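PDB 6M4K: alpha-amylase from Eisenia fetida, which probably cuts internal alpha-1,4-glucosidic linkages of starch and related polysaccharides, as a calcium-containing family 13 glycoside hydrolase. Local coordinates for residues 50-55 with 68-73; 106-111 with 126-131. All coordinates share one frame; numbering follows the deposited sequence.

Contact 1: residues 50-55 with 68-73; sequences PNEHRI and QPVSYT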
ATOM      1  N   PRO A  50      -3.388   3.126 -14.696  1.00 12.98           N
ATOM      2  CA  PRO A  50      -3.559   4.314 -15.538  1.00 14.49           C
ATOM      3  C   PRO A  50      -3.791   3.979 -17.002  1.00 12.35           C
ATOM      4  O   PRO A  50      -4.005   4.891 -17.809  1.00 14.49           O
ATOM      5  CB  PRO A  50      -2.215   5.028 -15.364  1.00 14.32           C
ATOM      6  CG  PRO A  50      -1.253   3.876 -15.276  1.00 13.90           C
ATOM      7  CD  PRO A  50      -1.962   2.834 -14.451  1.00 12.90           C
ATOM      8  N   ASN A  51      -3.691   2.703 -17.366  1.00 13.34           N
ATOM      9  CA  ASN A  51      -3.924   2.284 -18.738  1.00 14.01           C
ATOM     10  C   ASN A  51      -5.427   2.220 -19.020  1.00 14.63           C
ATOM     11  O   ASN A  51      -6.264   2.315 -18.114  1.00 14.82           O
ATOM     12  CB  ASN A  51      -3.319   0.906 -18.970  1.00 15.23           C
ATOM     13  CG  ASN A  51      -3.937  -0.123 -18.076  1.00 14.05           C
ATOM     14  OD1 ASN A  51      -3.730  -0.093 -16.862  1.00 14.55           O
ATOM     15  ND2 ASN A  51      -4.730  -1.017 -18.642  1.00 15.81           N
ATOM     16  N   GLU A  52      -5.765   2.026 -20.294  1.00 14.00           N
ATOM     17  CA  GLU A  52      -7.163   1.885 -20.676  1.00 14.67           C
ATOM     18  C   GLU A  52      -7.760   0.641 -20.038  1.00 13.36           C
ATOM     19  O   GLU A  52      -7.264  -0.473 -20.239  1.00 14.31           O
ATOM     20  CB  GLU A  52      -7.298   1.799 -22.191  1.00 14.62           C
ATOM     21  CG  GLU A  52      -8.754   1.658 -22.583  1.00 16.30           C
ATOM     22  CD  GLU A  52      -9.000   1.644 -24.069  1.00 15.49           C
ATOM     23  OE1 GLU A  52      -8.088   1.311 -24.863  1.00 17.72           O
ATOM     24  OE2 GLU A  52     -10.148   1.965 -24.448  1.00 16.26           O
ATOM     25  N   HIS A  53      -8.854   0.834 -19.308  1.00 14.13           N
ATOM     26  CA  HIS A  53      -9.509  -0.241 -18.588  1.00 13.76           C
ATOM     27  C   HIS A  53     -10.974  -0.331 -18.999  1.00 13.91           C
ATOM     28  O   HIS A  53     -11.535   0.569 -19.632  1.00 14.18           O
ATOM     29  CB  HIS A  53      -9.408  -0.015 -17.071  1.00 14.03           C
ATOM     30  CG  HIS A  53      -9.896   1.332 -16.639  1.00 13.16           C
ATOM     31  ND1 HIS A  53     -11.236   1.633 -16.506  1.00 14.13           N
ATOM     32  CD2 HIS A  53      -9.223   2.476 -16.366  1.00 14.68           C
ATOM     33  CE1 HIS A  53     -11.363   2.896 -16.137  1.00 14.66           C
ATOM     34  NE2 HIS A  53     -10.159   3.433 -16.049  1.00 14.93           N
ATOM     35  N   ARG A  54     -11.591  -1.435 -18.599  1.00 13.01           N
ATOM     36  CA  ARG A  54     -13.002  -1.659 -18.869  1.00 15.03           C
ATOM     37  C   ARG A  54     -13.834  -0.536 -18.265  1.00 13.27           C
ATOM     38  O   ARG A  54     -13.535  -0.024 -17.181  1.00 14.97           O
ATOM     39  CB  ARG A  54     -13.414  -2.994 -18.247  1.00 14.85           C
ATOM     40  CG  ARG A  54     -14.790  -3.505 -18.679  1.00 16.70           C
ATOM     41  CD  ARG A  54     -15.075  -4.892 -18.126  1.00 16.02           C
ATOM     42  NE  ARG A  54     -16.330  -5.409 -18.682  1.00 17.54           N
ATOM     43  CZ  ARG A  54     -16.589  -6.698 -18.878  1.00 18.85           C
ATOM     44  NH1 ARG A  54     -15.693  -7.623 -18.574  1.00 19.53           N
ATOM     45  NH2 ARG A  54     -17.751  -7.068 -19.411  1.00 20.22           N
ATOM     46  N   ILE A  55     -14.888  -0.149 -18.975  1.00 15.12           N
ATOM     47  CA  ILE A  55     -15.942   0.665 -18.396  1.00 15.94           C
ATOM     48  C   ILE A  55     -17.099  -0.276 -18.100  1.00 17.26           C
ATOM     49  O   ILE A  55     -17.630  -0.929 -19.013  1.00 17.99           O
ATOM     50  CB  ILE A  55     -16.365   1.805 -19.336  1.00 17.44           C
ATOM     51  CG1 ILE A  55     -15.206   2.781 -19.557  1.00 19.27           C
ATOM     52  CG2 ILE A  55     -17.569   2.544 -18.749  1.00 20.13           C
ATOM     53  CD1 ILE A  55     -14.720   3.444 -18.283  1.00 21.62           C
ATOM     54  N   GLN A  68      -9.393  -4.516 -15.017  1.00 13.31           N
ATOM     55  CA  GLN A  68      -9.682  -5.236 -16.257  1.00 12.93           C
ATOM     56  C   GLN A  68      -9.135  -4.430 -17.426  1.00 14.84           C
ATOM     57  O   GLN A  68      -9.860  -3.631 -18.045  1.00 14.96           O
ATOM     58  CB  GLN A  68     -11.178  -5.510 -16.398  1.00 14.83           C
ATOM     59  CG  GLN A  68     -11.645  -6.517 -15.374  1.00 15.72           C
ATOM     60  CD  GLN A  68     -13.061  -6.987 -15.606  1.00 16.84           C
ATOM     61  OE1 GLN A  68     -13.452  -7.296 -16.735  1.00 17.39           O
ATOM     62  NE2 GLN A  68     -13.842  -7.042 -14.539  1.00 19.26           N
ATOM     63  N   PRO A  69      -7.866  -4.623 -17.777  1.00 13.65           N
ATOM     64  CA  PRO A  69      -7.283  -3.877 -18.895  1.00 14.28           C
ATOM     65  C   PRO A  69      -7.995  -4.153 -20.211  1.00 13.07           C
ATOM     66  O   PRO A  69      -8.404  -5.282 -20.506  1.00 13.90           O
ATOM     67  CB  PRO A  69      -5.836  -4.378 -18.942  1.00 13.89           C
ATOM     68  CG  PRO A  69      -5.563  -4.819 -17.546  1.00 14.06           C
ATOM     69  CD  PRO A  69      -6.853  -5.417 -17.054  1.00 14.50           C
ATOM     70  N   VAL A  70      -8.088  -3.094 -21.009  1.00 14.13           N
ATOM     71  CA  VAL A  70      -8.580  -3.165 -22.375  1.00 13.08           C
ATOM     72  C   VAL A  70      -7.475  -2.878 -23.391  1.00 16.26           C
ATOM     73  O   VAL A  70      -7.427  -3.499 -24.457  1.00 15.47           O
ATOM     74  CB  VAL A  70      -9.796  -2.226 -22.553  1.00 13.19           C
ATOM     75  CG1 VAL A  70     -10.164  -2.055 -24.035  1.00 15.39           C
ATOM     76  CG2 VAL A  70     -10.983  -2.763 -21.758  1.00 15.90           C
ATOM     77  N   SER A  71      -6.554  -1.978 -23.062  1.00 14.50           N
ATOM     78  CA  SER A  71      -5.362  -1.754 -23.873  1.00 14.21           C
ATOM     79  C   SER A  71      -4.308  -1.108 -22.985  1.00 15.09           C
ATOM     80  O   SER A  71      -4.509  -0.935 -21.781  1.00 15.91           O
ATOM     81  CB  SER A  71      -5.658  -0.893 -25.105  1.00 15.90           C
ATOM     82  OG  SER A  71      -5.626   0.477 -24.766  1.00 16.21           O
ATOM     83  N   TYR A  72      -3.172  -0.758 -23.588  1.00 14.13           N
ATOM     84  CA  TYR A  72      -2.101  -0.077 -22.870  1.00 14.12           C
ATOM     85  C   TYR A  72      -1.979   1.393 -23.258  1.00 17.02           C
ATOM     86  O   TYR A  72      -0.952   2.022 -22.974  1.00 17.64           O
ATOM     87  CB  TYR A  72      -0.785  -0.847 -23.001  1.00 15.99           C
ATOM     88  CG  TYR A  72      -0.925  -2.293 -22.571  1.00 14.98           C
ATOM     89  CD1 TYR A  72      -1.055  -2.635 -21.225  1.00 15.78           C
ATOM     90  CD2 TYR A  72      -0.945  -3.321 -23.508  1.00 16.34           C
ATOM     91  CE1 TYR A  72      -1.202  -3.959 -20.835  1.00 15.73           C
ATOM     92  CE2 TYR A  72      -1.088  -4.642 -23.126  1.00 15.44           C
ATOM     93  CZ  TYR A  72      -1.206  -4.968 -21.789  1.00 13.88           C
ATOM     94  OH  TYR A  72      -1.348  -6.288 -21.424  1.00 14.80           O
ATOM     95  N   THR A  73      -3.009   1.968 -23.889  1.00 15.67           N
ATOM     96  CA  THR A  73      -3.061   3.420 -23.953  1.00 15.23           C
ATOM     97  C   THR A  73      -3.301   3.973 -22.550  1.00 15.46           C
ATOM     98  O   THR A  73      -3.546   3.225 -21.604  1.00 15.99           O
ATOM     99  CB  THR A  73      -4.134   3.901 -24.929  1.00 15.85           C
ATOM    100  OG1 THR A  73      -5.439   3.693 -24.367  1.00 18.02           O
ATOM    101  CG2 THR A  73      -4.012   3.155 -26.254  1.00 19.04           C
TER

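Contact 2: residues 106-111 with 126-131; sequences HMTGGG and LQYPGV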
ATOM      1  N   HIS A 106      -3.840 -10.368 -16.829  1.00 13.84           N
ATOM      2  CA  HIS A 106      -5.106 -10.651 -17.482  1.00 13.96           C
ATOM      3  C   HIS A 106      -5.584  -9.401 -18.190  1.00 14.18           C
ATOM      4  O   HIS A 106      -5.023  -8.311 -18.045  1.00 14.12           O
ATOM      5  CB  HIS A 106      -6.121 -11.097 -16.439  1.00 14.19           C
ATOM      6  CG  HIS A 106      -6.225 -10.166 -15.273  1.00 12.85           C
ATOM      7  ND1 HIS A 106      -5.595 -10.408 -14.067  1.00 14.02           N
ATOM      8  CD2 HIS A 106      -6.868  -8.983 -15.136  1.00 14.38           C
ATOM      9  CE1 HIS A 106      -5.862  -9.413 -13.237  1.00 13.91           C
ATOM     10  NE2 HIS A 106      -6.632  -8.535 -13.860  1.00 15.12           N
ATOM     11  N   MET A 107      -6.635  -9.590 -18.987  1.00 14.20           N
ATOM     12  CA  MET A 107      -7.363  -8.483 -19.596  1.00 14.97           C
ATOM     13  C   MET A 107      -8.720  -8.337 -18.909  1.00 13.63           C
ATOM     14  O   MET A 107      -8.777  -8.074 -17.703  1.00 16.01           O
ATOM     15  CB  MET A 107      -7.449  -8.666 -21.116  1.00 15.04           C
ATOM     16  CG  MET A 107      -6.095  -8.656 -21.813  1.00 15.32           C
ATOM     17  SD  MET A 107      -5.120  -7.147 -21.570  1.00 15.49           S
ATOM     18  CE  MET A 107      -5.979  -5.999 -22.662  1.00 16.19           C
ATOM     19  N   THR A 108      -9.821  -8.512 -19.631  1.00 14.46           N
ATOM     20  CA  THR A 108     -11.140  -8.417 -19.020  1.00 14.93           C
ATOM     21  C   THR A 108     -11.681  -9.803 -18.703  1.00 14.22           C
ATOM     22  O   THR A 108     -11.112 -10.828 -19.094  1.00 16.73           O
ATOM     23  CB  THR A 108     -12.142  -7.714 -19.947  1.00 15.18           C
ATOM     24  OG1 THR A 108     -12.373  -8.534 -21.111  1.00 15.47           O
ATOM     25  CG2 THR A 108     -11.627  -6.360 -20.364  1.00 15.09           C
ATOM     26  N   GLY A 109     -12.821  -9.817 -18.013  1.00 16.79           N
ATOM     27  CA  GLY A 109     -13.660 -10.995 -17.959  1.00 17.20           C
ATOM     28  C   GLY A 109     -14.445 -11.163 -19.247  1.00 16.56           C
ATOM     29  O   GLY A 109     -14.137 -10.568 -20.284  1.00 16.72           O
ATOM     30  N   GLY A 110     -15.483 -11.991 -19.170  1.00 19.16           N
ATOM     31  CA  GLY A 110     -16.348 -12.203 -20.313  1.00 18.61           C
ATOM     32  C   GLY A 110     -17.163 -10.971 -20.663  1.00 19.19           C
ATOM     33  O   GLY A 110     -17.229  -9.976 -19.937  1.00 19.92           O
ATOM     34  N   GLY A 111     -17.818 -11.049 -21.819  1.00 19.49           N
ATOM     35  CA  GLY A 111     -18.604  -9.936 -22.304  1.00 20.52           C
ATOM     36  C   GLY A 111     -17.817  -9.037 -23.232  1.00 19.12           C
ATOM     37  O   GLY A 111     -16.622  -9.216 -23.486  1.00 20.44           O
ATOM     38  N   LEU A 126     -11.937 -13.142 -27.099  1.00 16.31           N
ATOM     39  CA  LEU A 126     -10.549 -12.833 -26.738  0.50 15.37           C
ATOM     40  C   LEU A 126      -9.914 -11.852 -27.719  1.00 17.29           C
ATOM     41  O   LEU A 126      -8.749 -11.991 -28.093  1.00 19.02           O
ATOM     42  CB  LEU A 126      -9.695 -14.096 -26.587  0.50 16.60           C
ATOM     43  CG  LEU A 126      -9.580 -14.774 -25.226  0.50 22.40           C
ATOM     44  CD1 LEU A 126     -10.916 -14.824 -24.529  0.50 24.47           C
ATOM     45  CD2 LEU A 126      -9.020 -16.173 -25.393  0.50 17.79           C
ATOM     46  N   GLN A 127     -10.680 -10.852 -28.141  1.00 15.45           N
ATOM     47  CA  GLN A 127     -10.204  -9.850 -29.088  1.00 15.39           C
ATOM     48  C   GLN A 127     -10.039  -8.511 -28.384  1.00 15.97           C
ATOM     49  O   GLN A 127     -11.009  -7.962 -27.838  1.00 15.59           O
ATOM     50  CB  GLN A 127     -11.148  -9.743 -30.288  1.00 16.79           C
ATOM     51  CG  GLN A 127     -11.201 -11.057 -31.071  1.00 17.02           C
ATOM     52  CD  GLN A 127     -11.977 -10.942 -32.368  1.00 20.18           C
ATOM     53  OE1 GLN A 127     -12.409  -9.855 -32.761  1.00 17.83           O
ATOM     54  NE2 GLN A 127     -12.155 -12.069 -33.048  1.00 18.85           N
ATOM     55  N   TYR A 128      -8.804  -7.992 -28.396  1.00 15.04           N
ATOM     56  CA  TYR A 128      -8.461  -6.710 -27.778  1.00 16.24           C
ATOM     57  C   TYR A 128      -7.710  -5.917 -28.833  1.00 15.83           C
ATOM     58  O   TYR A 128      -6.474  -5.862 -28.825  1.00 15.66           O
ATOM     59  CB  TYR A 128      -7.643  -6.921 -26.502  1.00 14.75           C
ATOM     60  CG  TYR A 128      -8.415  -7.704 -25.480  1.00 14.26           C
ATOM     61  CD1 TYR A 128      -8.419  -9.095 -25.502  1.00 14.24           C
ATOM     62  CD2 TYR A 128      -9.182  -7.057 -24.514  1.00 14.80           C
ATOM     63  CE1 TYR A 128      -9.143  -9.823 -24.596  1.00 15.87           C
ATOM     64  CE2 TYR A 128      -9.913  -7.780 -23.594  1.00 14.91           C
ATOM     65  CZ  TYR A 128      -9.896  -9.165 -23.642  1.00 13.92           C
ATOM     66  OH  TYR A 128     -10.601  -9.906 -22.721  1.00 15.39           O
ATOM     67  N   PRO A 129      -8.433  -5.308 -29.780  0.50 15.55           N
ATOM     68  CA  PRO A 129      -7.768  -4.677 -30.931  0.50 15.48           C
ATOM     69  C   PRO A 129      -6.916  -3.471 -30.581  0.50 15.81           C
ATOM     70  O   PRO A 129      -6.106  -3.054 -31.417  0.50 17.73           O
ATOM     71  CB  PRO A 129      -8.937  -4.285 -31.845  0.50 17.38           C
ATOM     72  CG  PRO A 129     -10.054  -5.198 -31.446  0.50 15.79           C
ATOM     73  CD  PRO A 129      -9.893  -5.384 -29.962  0.50 16.86           C
ATOM     74  N   GLY A 130      -7.058  -2.902 -29.383  1.00 15.32           N
ATOM     75  CA  GLY A 130      -6.221  -1.780 -28.998  1.00 16.61           C
ATOM     76  C   GLY A 130      -4.810  -2.151 -28.610  1.00 15.62           C
ATOM     77  O   GLY A 130      -3.975  -1.252 -28.457  1.00 16.91           O
ATOM     78  N   VAL A 131      -4.522  -3.442 -28.469  1.00 14.89           N
ATOM     79  CA  VAL A 131      -3.187  -3.895 -28.080  1.00 15.49           C
ATOM     80  C   VAL A 131      -2.250  -4.112 -29.288  1.00 17.35           C
ATOM     81  O   VAL A 131      -1.239  -3.420 -29.391  1.00 19.02           O
ATOM     82  CB  VAL A 131      -3.244  -5.077 -27.082  1.00 15.92           C
ATOM     83  CG1 VAL A 131      -1.855  -5.601 -26.803  1.00 16.42           C
ATOM     84  CG2 VAL A 131      -3.942  -4.657 -25.791  1.00 17.08           C
TER

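Contact 1: residues 50-55 with 68-73
Glu52 and Ser71 meet through a short bond: Ser71 OG donates to Glu52 OE1 at 2.6 Å, and OE1 accepts with its anti lone pair, the one facing away from OE2. Glutamate suits the place because its long chain, extended with CG anti to the backbone N (chi1 -180°), carries the carboxylate to the hydroxyl and lays CD against Val70 CG1. The Glu52 carbonyl is gripped twice, by Val70 N at 2.9 Å and Ser71 N at 3.3 Å, both arriving from one face of its plane. At one end Asn51 ND2 gives a 3.1 Å bond to Ser71 O, the acceptor close to the amide plane, and Glu52 N donates to Thr73 O. At the other, Arg54 N binds Gln68 O, while the two long side chains, matched as donor and amide acceptor, run alongside each other and Arg54 NH1 reaches Gln68 OE1 at 2.9 Å, guanidinium and amide planes 84° apart. His53 and Pro69 form a single beta bridge within the long excursion between strand 44-47 of the TIM barrel and helix 81-93. Ser71 OG also takes Thr73 N at 3.1 Å in an ST turn, so this small hydroxyl accepts from one partner while donating to Glu52. Further out, Asn119 ND2 and Asp117 N hold the two carboxylate oxygens of Glu52, Asp117 also takes Thr73 OG1, and Phe121 of strand 120-122 packs on Arg54 and Val70.

Contact 2: residues 106-111 with 126-131
Tyr128 meets both Met107 and Thr108, and it is the first residue of 126-131 to touch the other segment. Its ring, swung beside the backbone N with CG anti to the carbonyl carbon (chi1 -61°), carries Met107 CB over one face, displaced toward the rim and 3.6 Å from Tyr128 CZ. This is a CH-pi contact, the methylene standing 3.9 Å from the ring centroid. Met107 bends at chi2 and chi3 (-59° and -75°), which brings its chain back over the ring: SD sits 5.2 Å from the centroid in a rather distant Met-aromatic contact, and CE approaches Tyr128 CD2 at 3.8 Å. A flexible, polarisable thioether suits this place because it can follow the ring surface. The phenol end is polar and finds a polar mate: Tyr128 OH donates to Thr108 OG1 at 2.8 Å, with OG1 near the ring plane at its edge. Thr108 OG1 in turn donates to Gly109 O at 2.8 Å, on a lone pair in the carbonyl plane, so the two hydroxyls donate in sequence, the last bond ending on the backbone carbonyl. Both segments lie in the long excursion after the third barrel strand, 97-102, which corresponds to domain B of family 13 amylases, and Phe121 of strand 120-122 packs against Thr108 and Tyr128. A phenylalanine in place of Tyr128 would keep a ring under Met107 CB but would probably leave Thr108 OG1 without its donor. From Tyr128 the chain enters a type I beta turn, closed by Val131 N on Tyr128 O at 3.1 Å, with Pro129 and Gly130 at its corners. The turn brings back Val131, whose branched side chain meets Met107 tip to tip, CG2 lying 4.0 Å from CE.

How the contacts relate
The two contacts lie in series along the chain, contact 1 closing before contact 2 opens, with centres 9 Å apart on the same side of the chain's centre. Contact 1 belongs to the excursion after barrel strand 44-47, contact 2 to the one after strand 97-102, both within the family 13 catalytic region. They join directly: Gln68 OE1 probably accepts from Gly109 N, Arg54 NH2 probably donates to Gly110 O, and Pro69 O packs against Met107 CE and Thr108 CG2. Phe121 of strand 120-122 touches side chains of both. The two excursions are thus packed against each other, the Met107 side chain about 11 Å from the calcium that Asn105, just ahead of 106-111, helps to bind.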